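Local coordinates for aspartokinase (Synechocystis, PDB 3L76), which probably catalyses the ATP-dependent phosphorylation of the aspartate beta-carboxyl group and binds lysine and threonine through its regulatory ACT domains, at residues A[290-294]-A[295-299]; A[377-381]-A[382-386]; A[530-534]-A[535-539]; A[561-565]-A[566-570]. All coordinates share one frame; numbering follows the deposited sequence.

Contact 1: A[290-294]-A[295-299]; sequences RDIAQ and QQVDI. With LYS (lysine), chain E.
The CG2 methyl of Ile-292 lies over the isopropyl group of Val-297, 3.5 Å from Val-297 CB, beside the Schellman motif that ends helix 284-294 in the first ACT domain. The two side chains cross obliquely, and the same methyl is 4.2 Å from Ile-299 CD1, giving a small apolar cluster just after the turn. CG2 of Ile-292 stands anti to the backbone N (chi1, measured to CG1, is -62°), which swings it toward the outgoing loop. Phe-316 of strand 311-318 and Thr-330 of helix 323-333 also pack on this isoleucine. Gln-296, with positive phi, reverses the chain: Gln-296 N reaches Ala-293 O at 2.6 Å from well above the carbonyl plane, whereas the bond from Val-297 N to Ile-292 O, at 3.5 Å, is weak. Gln-295 N adds further weak bonds back to the last turn, and the glutamine side chains lie on the exposed side. Beyond the turn, the extended backbone meets the bound lysine, whose pocket is completed by residues of the ACT domain near 530-588. Ile-299 grips it with both backbone polar atoms, Ile-299 N donating to the ligand O at 2.8 Å and Ile-299 O accepting from the ligand N. Asp-298 carries CG anti to its own N (chi1 -178°), and Asp-298 OD1 accepts from the backbone N of the ligand at 2.8 Å.

Contact 2: A[377-381]-A[382-386]; sequences KTLAD and VGVNI. With THR (threonine), chain D.
Leu-379 and Ile-386 cross at about a right angle, with Leu-379 CD1 4.2 Å from Ile-386 CG1, just past the Schellman motif that closes helix 371-381 of an ACT domain. Val-384 meets the same leucine nearer its root, its CG2 resting 3.9 Å from Leu-379 CB and close to Leu-379 CD2. Ala-408 of helix 405-415 also packs on Leu-379, while Ile-400 and Cys-398 of strand 395-401 back Val-384 and Ile-386. Gly-383, with positive phi, turns the chain; Val-384 N bonds to Leu-379 O at 3.0 Å, and Gly-383 N to Ala-380 O at 3.0 Å, each donor lying above its carbonyl plane. Asn-385 has CG anti to the backbone N (chi1 -178°), which places the amide at the bound threonine, where OD1 accepts from the threonine N at 2.7 Å and ND2 bonds to Asp-454 OD1. With an alanine here, the threonine amino group would probably lack one acceptor and Asp-454 would be likely to lose the amide that steadies it. Ile-386 O also accepts from the threonine N at 2.9 Å, and Ile-386 N donates to the threonine O at 2.9 Å, nearly straight at 165°.

Contact 3: A[530-534]-A[535-539]; sequences VSIVG and SGMIG. With LYS (lysine), chain E.
Met-537 folds back over Gly-534, its CG 3.3 Å from Gly-534 O, and the methyl CE continues to within 4.1 Å of Ile-532 CG1. This is the tight part of the contact: a strand end and the 3-10 turn 535-537 that follows it, closed by a weak but straight bond from Met-537 N to Gly-534 O at 3.3 Å. The methionine chain is bent at its end. CG stands between the backbone N and the carbonyl carbon (chi1 79°), and a chi3 of 54° tucks CE against the strand rather than into the ligand. SD is thereby left to face the bound lysine, 3.7 Å from the ligand CE, while Met-537 O accepts the ligand N at 3.0 Å. The residue thus lines the pocket with its side chain and holds the ligand amino group with its backbone. A serine in its place would probably open a gap beside the ligand methylenes and take the methyl from beside Ile-532. The other side is looser: Ile-538 and Gly-539 are exposed and run on without gripping the strand, Ile-538 packing instead on Ile-566 and the Glu-565 carbonyl. Ser-535 turns outward to the amino acid kinase domain, its OG bonded to Thr-198 OG1 and its N to Glu-201. Strand 520-533 lies between strands 437-453 and 567-573, with Ile-532 against Val-438, Ile-568 and Phe-547 of helix 543-552, the helix into which this loop leads and whose Val-543 packs on Met-537.

Contact 4: A[561-565]-A[566-570]; sequences IATSE and IKISC. With LYS (lysine), chain E.
Ser-564 turns its OG back toward Lys-567, receiving weak bonds from Lys-567 N at 3.3 Å and from Ile-566 N, and so braces the turn of the hairpin formed by strands 560-563 and 567-573. Its chi1 of 72° puts the hydroxyl between the backbone N and the carbonyl carbon, where it also bonds to Glu-204. Ser-564 N answers with a bond to Lys-567 O at 2.8 Å, in the carbonyl plane, and farther along Ala-562 and Ser-569 form a hydrogen-bonded antiparallel pair. Thr-563 and Ile-568 are a non-hydrogen-bonded pair, and their side chains rise on the same face as Ile-561 and Cys-570. Ile-568, with CG1 anti to the carbonyl carbon (chi1 -55°), lays that atom 3.5 Å from the CD of the bound lysine. Thr-563 OG1 stands beside the ligand CE and makes a weak bond to Lys-567 O. On the reverse face Lys-567 runs out fully extended along Ser-531 and Val-533. The Glu-565 carboxylate forms salt bridges with Lys-395 and Lys-357, which tie the turn to the neighbouring ACT domain. The chemistry fits a long basic ligand: Ile-568 flanks the CD and CE methylenes, and Ser-564 O takes the terminal NZ at 2.8 Å, so a backbone carbonyl rather than a carboxylate of the hairpin meets the ammonium directly.

Along the chain the contacts follow in numerical order, through three of the four ACT domains. Contacts 3 and 4 belong to the last of these, with centres about 8 Å apart, and strands 520-533 and 567-573 pair directly. Contact 1, from the first ACT domain, lies about 16 Å from contact 3 and about 17 Å from contact 4, centre to centre. These three converge on one bound lysine, whose site therefore bridges two ACT domains distant in sequence. Contact 2, in the second ACT domain, lies about 24 to 34 Å from the others between centres; its helix-to-loop turn resembles contact 1 but serves threonine, consistent with separate sensing of two pathway end products.

Contact 1: A[290-294]-A[295-299]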
loop_
_atom_site.group_PDB
_atom_site.type_symbol
_atom_site.label_atom_id
_atom_site.label_comp_id
_atom_site.label_asym_id
_atom_site.label_seq_id
_atom_site.Cartn_x
_atom_site.Cartn_y
_atom_site.Cartn_z
ATOM N N ARG A 290 28.885 4.318 52.291
ATOM C CA ARG A 290 29.625 3.151 52.743
ATOM C C ARG A 290 29.337 2.904 54.222
ATOM O O ARG A 290 28.930 1.809 54.598
ATOM C CB ARG A 290 31.123 3.301 52.497
ATOM C CG ARG A 290 31.575 2.986 51.078
ATOM C CD ARG A 290 33.073 2.733 51.054
ATOM N NE ARG A 290 33.798 3.771 51.784
ATOM C CZ ARG A 290 34.664 4.615 51.233
ATOM N NH1 ARG A 290 34.941 4.537 49.936
ATOM N NH2 ARG A 290 35.261 5.532 51.982
ATOM N N ASP A 291 29.521 3.927 55.056
ATOM C CA ASP A 291 29.300 3.772 56.488
ATOM C C ASP A 291 27.851 3.431 56.804
ATOM O O ASP A 291 27.587 2.533 57.600
ATOM C CB ASP A 291 29.745 5.012 57.270
ATOM C CG ASP A 291 31.229 5.296 57.133
ATOM O OD1 ASP A 291 31.981 4.385 56.728
ATOM O OD2 ASP A 291 31.642 6.437 57.432
ATOM N N ILE A 292 26.907 4.133 56.182
ATOM C CA ILE A 292 25.496 3.804 56.364
ATOM C C ILE A 292 25.196 2.333 56.056
ATOM O O ILE A 292 24.419 1.679 56.763
ATOM C CB ILE A 292 24.587 4.700 55.522
ATOM C CG1 ILE A 292 24.743 6.155 55.948
ATOM C CG2 ILE A 292 23.122 4.256 55.638
ATOM C CD1 ILE A 292 24.035 7.149 55.041
ATOM N N ALA A 293 25.825 1.805 55.015
ATOM C CA ALA A 293 25.561 0.432 54.612
ATOM C C ALA A 293 26.146 -0.561 55.606
ATOM O O ALA A 293 25.619 -1.662 55.782
ATOM C CB ALA A 293 26.089 0.181 53.214
ATOM N N GLN A 294 27.237 -0.170 56.260
ATOM C CA GLN A 294 27.830 -0.990 57.312
ATOM C C GLN A 294 26.861 -1.243 58.471
ATOM O O GLN A 294 26.956 -2.256 59.152
ATOM C CB GLN A 294 29.125 -0.365 57.829
ATOM C CG GLN A 294 30.329 -0.558 56.915
ATOM C CD GLN A 294 31.568 0.165 57.427
ATOM O OE1 GLN A 294 31.469 1.124 58.192
ATOM N NE2 GLN A 294 32.741 -0.293 56.999
ATOM N N GLN A 295 25.934 -0.321 58.691
ATOM C CA GLN A 295 24.818 -0.555 59.602
ATOM C C GLN A 295 23.696 -1.412 58.991
ATOM O O GLN A 295 22.677 -1.657 59.637
ATOM C CB GLN A 295 24.229 0.771 60.066
ATOM C CG GLN A 295 25.187 1.622 60.855
ATOM C CD GLN A 295 25.811 0.869 62.012
ATOM O OE1 GLN A 295 27.036 0.826 62.149
ATOM N NE2 GLN A 295 24.968 0.258 62.849
ATOM N N GLN A 296 23.887 -1.869 57.757
ATOM C CA GLN A 296 22.868 -2.640 57.052
ATOM C C GLN A 296 21.591 -1.829 56.865
ATOM O O GLN A 296 20.487 -2.373 56.999
ATOM C CB GLN A 296 22.506 -3.906 57.811
ATOM C CG GLN A 296 23.607 -4.897 57.989
ATOM C CD GLN A 296 23.201 -5.964 58.966
ATOM O OE1 GLN A 296 22.346 -6.797 58.669
ATOM N NE2 GLN A 296 23.787 -5.930 60.154
ATOM N N VAL A 297 21.745 -0.539 56.564
ATOM C CA VAL A 297 20.613 0.360 56.341
ATOM C C VAL A 297 20.313 0.467 54.852
ATOM O O VAL A 297 21.096 1.045 54.090
ATOM C CB VAL A 297 20.912 1.775 56.886
ATOM C CG1 VAL A 297 19.890 2.796 56.377
ATOM C CG2 VAL A 297 21.004 1.771 58.419
ATOM N N ASP A 298 19.180 -0.090 54.431
ATOM C CA ASP A 298 18.780 0.028 53.036
ATOM C C ASP A 298 18.254 1.426 52.725
ATOM O O ASP A 298 17.513 2.019 53.518
ATOM C CB ASP A 298 17.738 -1.021 52.665
ATOM C CG ASP A 298 17.349 -0.949 51.212
ATOM O OD1 ASP A 298 18.209 -1.222 50.347
ATOM O OD2 ASP A 298 16.185 -0.607 50.934
ATOM N N ILE A 299 18.636 1.945 51.563
ATOM C CA ILE A 299 18.219 3.283 51.144
ATOM C C ILE A 299 17.281 3.268 49.905
ATOM O O ILE A 299 17.422 2.439 49.009
ATOM C CB ILE A 299 19.451 4.161 50.841
ATOM C CG1 ILE A 299 20.327 4.282 52.086
ATOM C CG2 ILE A 299 19.028 5.529 50.297
ATOM C CD1 ILE A 299 21.265 5.441 52.050
HETATM N N LYS E . 18.661 0.394 48.093
HETATM C CA LYS E . 20.009 0.480 47.548
HETATM C C LYS E . 20.994 0.887 48.651
HETATM O O LYS E . 20.597 1.161 49.795
HETATM C CB LYS E . 20.066 1.453 46.361
HETATM C CG LYS E . 19.549 2.879 46.654
HETATM C CD LYS E . 19.650 3.775 45.403
HETATM C CE LYS E . 18.546 3.471 44.393
HETATM N NZ LYS E . 17.191 3.555 45.045
HETATM O OXT LYS E . 22.208 0.927 48.433
#

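Contact 2: A[377-381]-A[382-386]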
loop_
_atom_site.group_PDB
_atom_site.type_symbol
_atom_site.label_atom_id
_atom_site.label_comp_id
_atom_site.label_asym_id
_atom_site.label_seq_id
_atom_site.Cartn_x
_atom_site.Cartn_y
_atom_site.Cartn_z
ATOM N N LYS A 377 2.122 20.614 37.032
ATOM C CA LYS A 377 0.920 21.445 36.927
ATOM C C LYS A 377 -0.243 20.843 37.722
ATOM O O LYS A 377 -0.936 21.546 38.453
ATOM C CB LYS A 377 0.511 21.629 35.464
ATOM C CG LYS A 377 -0.801 22.386 35.265
ATOM C CD LYS A 377 -1.392 22.149 33.863
ATOM C CE LYS A 377 -2.816 22.699 33.732
ATOM N NZ LYS A 377 -2.884 24.177 33.932
ATOM N N THR A 378 -0.448 19.536 37.579
ATOM C CA THR A 378 -1.510 18.843 38.296
ATOM C C THR A 378 -1.407 19.055 39.799
ATOM O O THR A 378 -2.400 19.366 40.445
ATOM C CB THR A 378 -1.498 17.341 37.998
ATOM O OG1 THR A 378 -1.542 17.147 36.586
ATOM C CG2 THR A 378 -2.703 16.670 38.622
ATOM N N LEU A 379 -0.211 18.873 40.348
ATOM C CA LEU A 379 0.036 19.128 41.768
ATOM C C LEU A 379 -0.154 20.600 42.123
ATOM O O LEU A 379 -0.803 20.942 43.118
ATOM C CB LEU A 379 1.435 18.661 42.170
ATOM C CG LEU A 379 1.668 17.157 41.976
ATOM C CD1 LEU A 379 3.052 16.771 42.369
ATOM C CD2 LEU A 379 0.667 16.350 42.756
ATOM N N ALA A 380 0.404 21.475 41.300
ATOM C CA ALA A 380 0.229 22.911 41.525
ATOM C C ALA A 380 -1.237 23.310 41.516
ATOM O O ALA A 380 -1.674 24.108 42.341
ATOM C CB ALA A 380 0.996 23.722 40.504
ATOM N N ASP A 381 -2.003 22.763 40.580
ATOM C CA ASP A 381 -3.404 23.156 40.453
ATOM C C ASP A 381 -4.189 22.718 41.670
ATOM O O ASP A 381 -5.226 23.294 41.985
ATOM C CB ASP A 381 -4.038 22.589 39.186
ATOM C CG ASP A 381 -3.542 23.271 37.934
ATOM O OD1 ASP A 381 -3.147 24.453 38.020
ATOM O OD2 ASP A 381 -3.549 22.618 36.871
ATOM N N VAL A 382 -3.687 21.710 42.374
ATOM C CA VAL A 382 -4.393 21.236 43.553
ATOM C C VAL A 382 -3.713 21.737 44.852
ATOM O O VAL A 382 -4.007 21.286 45.963
ATOM C CB VAL A 382 -4.628 19.691 43.478
ATOM C CG1 VAL A 382 -3.472 18.916 44.063
ATOM C CG2 VAL A 382 -5.939 19.313 44.132
ATOM N N GLY A 383 -2.819 22.708 44.684
ATOM C CA GLY A 383 -2.191 23.392 45.790
ATOM C C GLY A 383 -1.056 22.679 46.520
ATOM O O GLY A 383 -0.667 23.109 47.591
ATOM N N VAL A 384 -0.509 21.597 45.980
ATOM C CA VAL A 384 0.546 20.908 46.722
ATOM C C VAL A 384 1.945 21.289 46.247
ATOM O O VAL A 384 2.235 21.259 45.053
ATOM C CB VAL A 384 0.347 19.353 46.834
ATOM C CG1 VAL A 384 -1.049 18.943 46.399
ATOM C CG2 VAL A 384 1.399 18.592 46.086
ATOM N N ASN A 385 2.781 21.682 47.206
ATOM C CA ASN A 385 4.137 22.116 46.935
ATOM C C ASN A 385 5.071 20.927 46.754
ATOM O O ASN A 385 5.004 19.960 47.510
ATOM C CB ASN A 385 4.652 23.005 48.081
ATOM C CG ASN A 385 6.058 23.525 47.824
ATOM O OD1 ASN A 385 6.260 24.382 46.969
ATOM N ND2 ASN A 385 7.036 22.986 48.546
ATOM N N ILE A 386 5.956 21.017 45.765
ATOM C CA ILE A 386 6.946 19.979 45.518
ATOM C C ILE A 386 8.250 20.308 46.251
ATOM O O ILE A 386 8.856 21.341 46.012
ATOM C CB ILE A 386 7.238 19.844 44.011
ATOM C CG1 ILE A 386 5.932 19.672 43.232
ATOM C CG2 ILE A 386 8.246 18.704 43.764
ATOM C CD1 ILE A 386 6.082 19.759 41.737
HETATM N N THR D . 8.327 24.130 45.246
HETATM C CA THR D . 8.254 24.538 43.845
HETATM C C THR D . 6.992 23.975 43.213
HETATM O O THR D . 6.296 23.148 43.829
HETATM C CB THR D . 9.464 24.062 43.030
HETATM O OG1 THR D . 9.526 22.626 43.064
HETATM C CG2 THR D . 10.769 24.668 43.584
HETATM O OXT THR D . 6.662 24.355 42.081
#

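Contact 3: A[530-534]-A[535-539]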
loop_
_atom_site.group_PDB
_atom_site.type_symbol
_atom_site.label_atom_id
_atom_site.label_comp_id
_atom_site.label_asym_id
_atom_site.label_seq_id
_atom_site.Cartn_x
_atom_site.Cartn_y
_atom_site.Cartn_z
ATOM N N VAL A 530 26.178 8.581 34.027
ATOM C CA VAL A 530 26.499 7.174 34.199
ATOM C C VAL A 530 25.416 6.585 35.070
ATOM O O VAL A 530 25.103 7.126 36.130
ATOM C CB VAL A 530 27.849 6.972 34.899
ATOM C CG1 VAL A 530 28.462 5.678 34.464
ATOM C CG2 VAL A 530 28.780 8.102 34.576
ATOM N N SER A 531 24.836 5.482 34.615
ATOM C CA SER A 531 23.708 4.876 35.302
ATOM C C SER A 531 23.937 3.389 35.535
ATOM O O SER A 531 24.479 2.687 34.682
ATOM C CB SER A 531 22.426 5.054 34.480
ATOM O OG SER A 531 22.061 6.403 34.299
ATOM N N ILE A 532 23.510 2.908 36.693
ATOM C CA ILE A 532 23.445 1.475 36.926
ATOM C C ILE A 532 21.986 1.109 37.172
ATOM O O ILE A 532 21.238 1.895 37.740
ATOM C CB ILE A 532 24.344 1.025 38.097
ATOM C CG1 ILE A 532 23.770 1.486 39.437
ATOM C CG2 ILE A 532 25.782 1.526 37.908
ATOM C CD1 ILE A 532 24.639 1.145 40.610
ATOM N N VAL A 533 21.570 -0.059 36.687
ATOM C CA VAL A 533 20.190 -0.500 36.835
ATOM C C VAL A 533 20.171 -1.941 37.306
ATOM O O VAL A 533 20.995 -2.746 36.890
ATOM C CB VAL A 533 19.397 -0.369 35.527
ATOM C CG1 VAL A 533 18.058 -1.095 35.642
ATOM C CG2 VAL A 533 19.185 1.100 35.164
ATOM N N GLY A 534 19.239 -2.253 38.195
ATOM C CA GLY A 534 19.150 -3.581 38.759
ATOM C C GLY A 534 17.984 -3.679 39.713
ATOM O O GLY A 534 17.873 -2.891 40.651
ATOM N N SER A 535 17.113 -4.648 39.458
ATOM C CA SER A 535 15.972 -4.936 40.318
ATOM C C SER A 535 16.412 -5.447 41.687
ATOM O O SER A 535 15.685 -5.332 42.672
ATOM C CB SER A 535 15.063 -5.976 39.651
ATOM O OG SER A 535 14.412 -5.409 38.527
ATOM N N GLY A 536 17.606 -6.019 41.742
ATOM C CA GLY A 536 18.120 -6.556 42.980
ATOM C C GLY A 536 18.551 -5.520 44.005
ATOM O O GLY A 536 18.834 -5.874 45.143
ATOM N N MET A 537 18.604 -4.250 43.624
ATOM C CA MET A 537 19.117 -3.241 44.544
ATOM C C MET A 537 18.071 -2.831 45.583
ATOM O O MET A 537 18.384 -2.165 46.565
ATOM C CB MET A 537 19.711 -2.037 43.799
ATOM C CG MET A 537 18.708 -1.022 43.264
ATOM S SD MET A 537 19.515 0.425 42.533
ATOM C CE MET A 537 20.620 -0.322 41.362
ATOM N N ILE A 538 16.835 -3.270 45.377
ATOM C CA ILE A 538 15.753 -3.007 46.315
ATOM C C ILE A 538 15.905 -3.831 47.602
ATOM O O ILE A 538 16.021 -5.060 47.568
ATOM C CB ILE A 538 14.394 -3.318 45.676
ATOM C CG1 ILE A 538 14.154 -2.429 44.456
ATOM C CG2 ILE A 538 13.279 -3.129 46.670
ATOM C CD1 ILE A 538 12.848 -2.750 43.724
ATOM N N GLY A 539 15.899 -3.153 48.743
ATOM C CA GLY A 539 16.104 -3.829 50.012
ATOM C C GLY A 539 17.467 -4.487 50.090
ATOM O O GLY A 539 17.606 -5.553 50.672
HETATM N N LYS E . 18.661 0.394 48.093
HETATM C CA LYS E . 20.009 0.480 47.548
HETATM C C LYS E . 20.994 0.887 48.651
HETATM O O LYS E . 20.597 1.161 49.795
HETATM C CB LYS E . 20.066 1.453 46.361
HETATM C CG LYS E . 19.549 2.879 46.654
HETATM C CD LYS E . 19.650 3.775 45.403
HETATM C CE LYS E . 18.546 3.471 44.393
HETATM N NZ LYS E . 17.191 3.555 45.045
HETATM O OXT LYS E . 22.208 0.927 48.433
#

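Contact 4: A[561-565]-A[566-570]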
loop_
_atom_site.group_PDB
_atom_site.type_symbol
_atom_site.label_atom_id
_atom_site.label_comp_id
_atom_site.label_asym_id
_atom_site.label_seq_id
_atom_site.Cartn_x
_atom_site.Cartn_y
_atom_site.Cartn_z
ATOM N N ILE A 561 23.318 13.456 41.628
ATOM C CA ILE A 561 22.832 12.087 41.760
ATOM C C ILE A 561 21.316 12.103 41.700
ATOM O O ILE A 561 20.679 13.000 42.258
ATOM C CB ILE A 561 23.241 11.452 43.099
ATOM C CG1 ILE A 561 24.748 11.545 43.319
ATOM C CG2 ILE A 561 22.771 10.014 43.177
ATOM C CD1 ILE A 561 25.150 11.310 44.757
ATOM N N ALA A 562 20.752 11.111 41.012
ATOM C CA ALA A 562 19.298 10.930 40.934
ATOM C C ALA A 562 18.916 9.453 40.874
ATOM O O ALA A 562 19.639 8.619 40.338
ATOM C CB ALA A 562 18.701 11.689 39.748
ATOM N N THR A 563 17.752 9.131 41.403
ATOM C CA THR A 563 17.476 7.742 41.700
ATOM C C THR A 563 16.035 7.315 41.363
ATOM O O THR A 563 15.130 8.144 41.266
ATOM C CB THR A 563 17.829 7.492 43.185
ATOM O OG1 THR A 563 18.818 6.464 43.295
ATOM C CG2 THR A 563 16.623 7.174 43.993
ATOM N N SER A 564 15.849 6.026 41.109
ATOM C CA SER A 564 14.548 5.379 41.306
ATOM C C SER A 564 14.816 4.130 42.142
ATOM O O SER A 564 15.935 3.925 42.600
ATOM C CB SER A 564 13.856 5.044 39.981
ATOM O OG SER A 564 14.486 3.980 39.311
ATOM N N GLU A 565 13.819 3.293 42.364
ATOM C CA GLU A 565 14.068 2.092 43.168
ATOM C C GLU A 565 15.114 1.155 42.555
ATOM O O GLU A 565 15.729 0.371 43.265
ATOM C CB GLU A 565 12.777 1.311 43.428
ATOM C CG GLU A 565 11.648 2.124 44.057
ATOM C CD GLU A 565 10.948 3.002 43.054
ATOM O OE1 GLU A 565 11.281 2.911 41.853
ATOM O OE2 GLU A 565 10.057 3.765 43.467
ATOM N N ILE A 566 15.316 1.223 41.242
ATOM C CA ILE A 566 16.204 0.265 40.577
ATOM C C ILE A 566 17.226 0.904 39.639
ATOM O O ILE A 566 17.981 0.205 38.970
ATOM C CB ILE A 566 15.396 -0.840 39.803
ATOM C CG1 ILE A 566 14.771 -0.289 38.520
ATOM C CG2 ILE A 566 14.310 -1.453 40.693
ATOM C CD1 ILE A 566 14.003 -1.343 37.727
ATOM N N LYS A 567 17.244 2.232 39.593
ATOM C CA LYS A 567 18.215 2.963 38.775
ATOM C C LYS A 567 18.907 4.037 39.594
ATOM O O LYS A 567 18.243 4.822 40.267
ATOM C CB LYS A 567 17.547 3.626 37.568
ATOM C CG LYS A 567 18.541 4.236 36.591
ATOM C CD LYS A 567 17.855 4.801 35.329
ATOM C CE LYS A 567 18.835 4.889 34.148
ATOM N NZ LYS A 567 18.339 5.808 33.099
ATOM N N ILE A 568 20.236 4.049 39.549
ATOM C CA ILE A 568 21.027 5.162 40.072
ATOM C C ILE A 568 21.777 5.815 38.916
ATOM O O ILE A 568 22.451 5.131 38.148
ATOM C CB ILE A 568 22.038 4.736 41.163
ATOM C CG1 ILE A 568 21.339 4.001 42.308
ATOM C CG2 ILE A 568 22.744 5.956 41.720
ATOM C CD1 ILE A 568 22.237 3.015 43.030
ATOM N N SER A 569 21.614 7.130 38.780
ATOM C CA SER A 569 22.376 7.934 37.826
ATOM C C SER A 569 23.300 8.943 38.540
ATOM O O SER A 569 22.888 9.638 39.478
ATOM C CB SER A 569 21.428 8.704 36.902
ATOM O OG SER A 569 20.697 7.845 36.074
ATOM N N CYS A 570 24.542 9.029 38.082
ATOM C CA CYS A 570 25.456 10.081 38.535
ATOM C C CYS A 570 25.826 10.961 37.367
ATOM O O CYS A 570 26.239 10.459 36.317
ATOM C CB CYS A 570 26.746 9.492 39.102
ATOM S SG CYS A 570 26.543 8.655 40.652
HETATM N N LYS E . 18.661 0.394 48.093
HETATM C CA LYS E . 20.009 0.480 47.548
HETATM C C LYS E . 20.994 0.887 48.651
HETATM O O LYS E . 20.597 1.161 49.795
HETATM C CB LYS E . 20.066 1.453 46.361
HETATM C CG LYS E . 19.549 2.879 46.654
HETATM C CD LYS E . 19.650 3.775 45.403
HETATM C CE LYS E . 18.546 3.471 44.393
HETATM N NZ LYS E . 17.191 3.555 45.045
HETATM O OXT LYS E . 22.208 0.927 48.433
#